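Local coordinates for protein arginyl-trna synthetase (Thermus thermophilus, PDB 1IQ0) that probably catalyses the ATP-dependent attachment of L-arginine to tRNA(Arg), as a monomeric aminoacyl-tRNA synthetase of class I, at residues Q361-R365 / A377-H382; D130-I135 / D582-I586. All coordinates share one frame. Residue numbers count along the deposited sequence, not the author numbering.

Interaction 1: residues Q361-R365 / A377-H382; sequences QALVR and AEKAHH
Residues 361-365, on helix 361-370, run almost antiparallel to strand 380-382: the axes make 169° and come within 9.1 Å. This is part of the beta-alpha-beta crossover in the Rossmann-type catalytic domain that joins neighbouring parallel strands 348-354 and 380-390 through helix 361-370. The backbones diverge: CA of Gln361 is 7.2 Å from CA of His382, CA of Arg365 only 4.5 Å from CA of Ala377. Ala380 (phi/psi -102/96) aims its CB at the helix, where Val364 (chi1 m) brings CG2 to 3.9 Å from that CB; Gln309 of helix 301-312 also touches Ala380. Gln361 (m, t), poorly ordered, lays CG 3.2 Å from His382 ND1. Arg365, with chi1 off its wells at -110°, chi2 p and chi3 t, swings its guanidinium towards the backbone turn ahead of the strand. Arg365 NE stands 2.7 Å from Ala377 O, at an angle too poor for a hydrogen bond, and 3.1 Å from Ala380 O.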
loop_
_atom_site.group_PDB
_atom_site.type_symbol
_atom_site.label_atom_id
_atom_site.label_comp_id
_atom_site.label_asym_id
_atom_site.label_seq_id
_atom_site.Cartn_x
_atom_site.Cartn_y
_atom_site.Cartn_z
ATOM N N GLN A 361 1.787 -8.386 16.907
ATOM C CA GLN A 361 2.270 -9.363 15.934
ATOM C C GLN A 361 2.853 -10.561 16.665
ATOM O O GLN A 361 2.887 -11.675 16.135
ATOM C CB GLN A 361 3.345 -8.747 15.036
ATOM C CG GLN A 361 2.835 -7.675 14.089
ATOM C CD GLN A 361 3.924 -7.136 13.181
ATOM O OE1 GLN A 361 4.569 -7.891 12.452
ATOM N NE2 GLN A 361 4.132 -5.824 13.217
ATOM N N ALA A 362 3.313 -10.320 17.887
ATOM C CA ALA A 362 3.895 -11.365 18.715
ATOM C C ALA A 362 2.945 -12.557 18.842
ATOM O O ALA A 362 3.388 -13.707 18.891
ATOM C CB ALA A 362 4.222 -10.806 20.099
ATOM N N LEU A 363 1.645 -12.269 18.897
ATOM C CA LEU A 363 0.614 -13.301 19.023
ATOM C C LEU A 363 0.649 -14.347 17.911
ATOM O O LEU A 363 0.910 -15.521 18.171
ATOM C CB LEU A 363 -0.785 -12.665 19.056
ATOM C CG LEU A 363 -1.985 -13.628 18.987
ATOM C CD1 LEU A 363 -2.158 -14.383 20.303
ATOM C CD2 LEU A 363 -3.237 -12.835 18.670
ATOM N N VAL A 364 0.378 -13.934 16.676
ATOM C CA VAL A 364 0.369 -14.891 15.573
ATOM C C VAL A 364 1.759 -15.435 15.313
ATOM O O VAL A 364 1.923 -16.604 14.952
ATOM C CB VAL A 364 -0.190 -14.270 14.265
ATOM C CG1 VAL A 364 -1.527 -13.612 14.537
ATOM C CG2 VAL A 364 0.799 -13.289 13.688
ATOM N N ARG A 365 2.760 -14.582 15.505
ATOM C CA ARG A 365 4.149 -14.980 15.309
ATOM C C ARG A 365 4.436 -16.193 16.181
ATOM O O ARG A 365 4.870 -17.238 15.693
ATOM C CB ARG A 365 5.093 -13.839 15.703
ATOM C CG ARG A 365 5.826 -13.183 14.541
ATOM C CD ARG A 365 4.879 -12.436 13.611
ATOM N NE ARG A 365 5.577 -11.862 12.461
ATOM C CZ ARG A 365 6.517 -10.924 12.540
ATOM N NH1 ARG A 365 6.881 -10.439 13.719
ATOM N NH2 ARG A 365 7.097 -10.470 11.435
ATOM N N ALA A 377 6.232 -17.738 10.551
ATOM C CA ALA A 377 6.093 -16.777 11.640
ATOM C C ALA A 377 6.752 -15.444 11.299
ATOM O O ALA A 377 6.331 -14.392 11.774
ATOM C CB ALA A 377 6.704 -17.346 12.914
ATOM N N GLU A 378 7.791 -15.490 10.473
ATOM C CA GLU A 378 8.505 -14.278 10.089
ATOM C C GLU A 378 7.866 -13.623 8.864
ATOM O O GLU A 378 8.312 -12.569 8.413
ATOM C CB GLU A 378 9.964 -14.613 9.772
ATOM C CG GLU A 378 10.684 -15.366 10.877
ATOM C CD GLU A 378 10.816 -14.549 12.140
ATOM O OE1 GLU A 378 11.438 -13.468 12.086
ATOM O OE2 GLU A 378 10.297 -14.986 13.189
ATOM N N LYS A 379 6.818 -14.244 8.332
ATOM C CA LYS A 379 6.168 -13.713 7.144
ATOM C C LYS A 379 4.777 -13.145 7.378
ATOM O O LYS A 379 4.039 -12.894 6.427
ATOM C CB LYS A 379 6.123 -14.791 6.058
ATOM C CG LYS A 379 7.504 -15.250 5.601
ATOM C CD LYS A 379 8.331 -14.078 5.090
ATOM C CE LYS A 379 9.715 -14.513 4.631
ATOM N NZ LYS A 379 10.520 -13.349 4.151
ATOM N N ALA A 380 4.417 -12.946 8.640
ATOM C CA ALA A 380 3.111 -12.386 8.968
ATOM C C ALA A 380 3.342 -10.917 9.300
ATOM O O ALA A 380 3.684 -10.574 10.429
ATOM C CB ALA A 380 2.509 -13.116 10.160
ATOM N N HIS A 381 3.153 -10.048 8.313
ATOM C CA HIS A 381 3.399 -8.629 8.525
ATOM C C HIS A 381 2.188 -7.774 8.853
ATOM O O HIS A 381 1.048 -8.114 8.547
ATOM C CB HIS A 381 4.090 -8.033 7.296
ATOM C CG HIS A 381 5.255 -8.834 6.814
ATOM N ND1 HIS A 381 5.217 -9.574 5.652
ATOM C CD2 HIS A 381 6.493 -9.012 7.335
ATOM C CE1 HIS A 381 6.382 -10.172 5.476
ATOM N NE2 HIS A 381 7.175 -9.847 6.483
ATOM N N HIS A 382 2.478 -6.642 9.471
ATOM C CA HIS A 382 1.477 -5.658 9.846
ATOM C C HIS A 382 1.910 -4.316 9.265
ATOM O O HIS A 382 3.091 -3.963 9.284
ATOM C CB HIS A 382 1.379 -5.523 11.372
ATOM C CG HIS A 382 0.322 -6.382 11.998
ATOM N ND1 HIS A 382 -0.008 -6.298 13.334
ATOM C CD2 HIS A 382 -0.483 -7.337 11.472
ATOM C CE1 HIS A 382 -0.971 -7.161 13.604
ATOM N NE2 HIS A 382 -1.278 -7.804 12.492
#

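Interaction 2: residues D130-I135 / D582-I586; sequences DAIARI and DLLGI
A Schellman motif ends helix 562-583 of the anticodon-binding domain and packs against helix 120-138 of the catalytic domain. Gly585, at phi/psi 69/21, is its C' residue, and Gly585 N donates to Asp582 O at 2.9 Å. The CA atoms of Ala131 and Leu584 lie 4.6 Å apart, those of Arg134 and Leu583 5.2 Å. Leu583 O faces helix 120-138, 3.5 Å from Ala131 CA in a CA-H...O contact. Apolar contacts join Ile135 CG1 to Leu583 CB (4.0 Å) and Ile135 CD1 to Leu584 CD2 (4.1 Å). Arg134 (m, t, t) lays one guanidinium face over Gly585, with NE 3.7 Å from Gly585 CA; NE also donates to Asp130 OD2 at 2.8 Å in a salt bridge. A water accepts from Arg134 NH1 (2.7 Å) and donates to Asp582 OD2 (3.0 Å). Asp130 also forms salt bridges with Arg233 and Arg443, the latter on helix 430-448, whose Phe444 meets Leu584, while Leu528 of helix 525-544 covers both Leu583 and Leu584.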
loop_
_atom_site.group_PDB
_atom_site.type_symbol
_atom_site.label_atom_id
_atom_site.label_comp_id
_atom_site.label_asym_id
_atom_site.label_seq_id
_atom_site.Cartn_x
_atom_site.Cartn_y
_atom_site.Cartn_z
ATOM N N ASP A 130 -4.274 -0.817 -0.869
ATOM C CA ASP A 130 -4.384 -0.971 -2.312
ATOM C C ASP A 130 -3.044 -0.653 -2.983
ATOM O O ASP A 130 -2.605 -1.366 -3.883
ATOM C CB ASP A 130 -5.470 -0.041 -2.865
ATOM C CG ASP A 130 -5.599 -0.141 -4.364
ATOM O OD1 ASP A 130 -6.006 -1.221 -4.853
ATOM O OD2 ASP A 130 -5.281 0.842 -5.061
ATOM N N ALA A 131 -2.399 0.416 -2.530
ATOM C CA ALA A 131 -1.118 0.823 -3.094
ATOM C C ALA A 131 -0.039 -0.243 -2.906
ATOM O O ALA A 131 0.653 -0.600 -3.859
ATOM C CB ALA A 131 -0.666 2.154 -2.474
ATOM N N ILE A 132 0.113 -0.765 -1.693
ATOM C CA ILE A 132 1.139 -1.776 -1.484
ATOM C C ILE A 132 0.804 -3.043 -2.264
ATOM O O ILE A 132 1.703 -3.743 -2.709
ATOM C CB ILE A 132 1.354 -2.104 0.027
ATOM C CG1 ILE A 132 2.654 -2.892 0.200
ATOM C CG2 ILE A 132 0.198 -2.929 0.575
ATOM C CD1 ILE A 132 3.874 -2.210 -0.385
ATOM N N ALA A 133 -0.485 -3.330 -2.444
ATOM C CA ALA A 133 -0.894 -4.505 -3.209
ATOM C C ALA A 133 -0.469 -4.335 -4.669
ATOM O O ALA A 133 0.066 -5.263 -5.276
ATOM C CB ALA A 133 -2.418 -4.702 -3.138
ATOM N N ARG A 134 -0.729 -3.153 -5.227
ATOM C CA ARG A 134 -0.372 -2.851 -6.613
ATOM C C ARG A 134 1.149 -2.875 -6.811
ATOM O O ARG A 134 1.656 -3.441 -7.779
ATOM C CB ARG A 134 -0.891 -1.465 -7.012
ATOM C CG ARG A 134 -2.406 -1.346 -7.130
ATOM C CD ARG A 134 -2.790 0.097 -7.369
ATOM N NE ARG A 134 -4.229 0.274 -7.546
ATOM C CZ ARG A 134 -4.875 0.109 -8.695
ATOM N NH1 ARG A 134 -4.215 -0.238 -9.788
ATOM N NH2 ARG A 134 -6.186 0.304 -8.747
ATOM N N ILE A 135 1.865 -2.245 -5.886
ATOM C CA ILE A 135 3.318 -2.176 -5.943
ATOM C C ILE A 135 3.945 -3.568 -5.899
ATOM O O ILE A 135 4.828 -3.876 -6.703
ATOM C CB ILE A 135 3.850 -1.296 -4.784
ATOM C CG1 ILE A 135 3.459 0.167 -5.044
ATOM C CG2 ILE A 135 5.359 -1.465 -4.627
ATOM C CD1 ILE A 135 3.792 1.121 -3.895
ATOM N N ASP A 582 -0.179 4.985 -11.322
ATOM C CA ASP A 582 -1.068 3.839 -11.337
ATOM C C ASP A 582 -0.844 2.902 -10.147
ATOM O O ASP A 582 -1.794 2.331 -9.614
ATOM C CB ASP A 582 -0.889 3.058 -12.638
ATOM C CG ASP A 582 -1.815 1.860 -12.723
ATOM O OD1 ASP A 582 -3.037 2.072 -12.875
ATOM O OD2 ASP A 582 -1.322 0.710 -12.631
ATOM N N LEU A 583 0.409 2.748 -9.733
ATOM C CA LEU A 583 0.721 1.866 -8.613
ATOM C C LEU A 583 0.202 2.425 -7.285
ATOM O O LEU A 583 0.149 1.716 -6.287
ATOM C CB LEU A 583 2.231 1.624 -8.537
ATOM C CG LEU A 583 2.852 0.935 -9.755
ATOM C CD1 LEU A 583 4.354 0.726 -9.521
ATOM C CD2 LEU A 583 2.151 -0.403 -10.000
ATOM N N LEU A 584 -0.177 3.697 -7.284
ATOM C CA LEU A 584 -0.718 4.344 -6.094
ATOM C C LEU A 584 -2.217 4.552 -6.324
ATOM O O LEU A 584 -2.874 5.311 -5.614
ATOM C CB LEU A 584 -0.032 5.696 -5.858
ATOM C CG LEU A 584 1.505 5.716 -5.765
ATOM C CD1 LEU A 584 1.944 7.144 -5.456
ATOM C CD2 LEU A 584 2.018 4.759 -4.682
ATOM N N GLY A 585 -2.743 3.871 -7.337
ATOM C CA GLY A 585 -4.161 3.967 -7.651
ATOM C C GLY A 585 -4.599 5.312 -8.204
ATOM O O GLY A 585 -5.780 5.650 -8.167
ATOM N N ILE A 586 -3.652 6.076 -8.738
ATOM C CA ILE A 586 -3.957 7.396 -9.269
ATOM C C ILE A 586 -3.975 7.438 -10.801
ATOM O O ILE A 586 -3.033 7.004 -11.455
ATOM C CB ILE A 586 -2.930 8.422 -8.737
ATOM C CG1 ILE A 586 -2.993 8.448 -7.205
ATOM C CG2 ILE A 586 -3.204 9.804 -9.325
ATOM C CD1 ILE A 586 -1.842 9.164 -6.550
HETATM O O HOH W 1 -1.733 -1.145 -10.350
#

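In the fold
The two contacts share no helix or strand: their centres are 23 Å apart and their nearest atoms about 9 Å. Interaction 1 is local, its segments separated by 11 residues, and lies 18 Å from the chain centre in a partly buried part of the catalytic domain. Interaction 2 joins segments with 446 residues between them, only 6 Å from that centre, and links two domains; six of its eight touching residues are buried, against two of eight in interaction 1. Each contains an arginine, but Arg365 is directed at backbone carbonyls, whereas Arg134 is held by a salt bridge within its own helix and reaches Asp582 through a water; interaction 2 also has several leucine and isoleucine contacts, where interaction 1 has a single valine-alanine one.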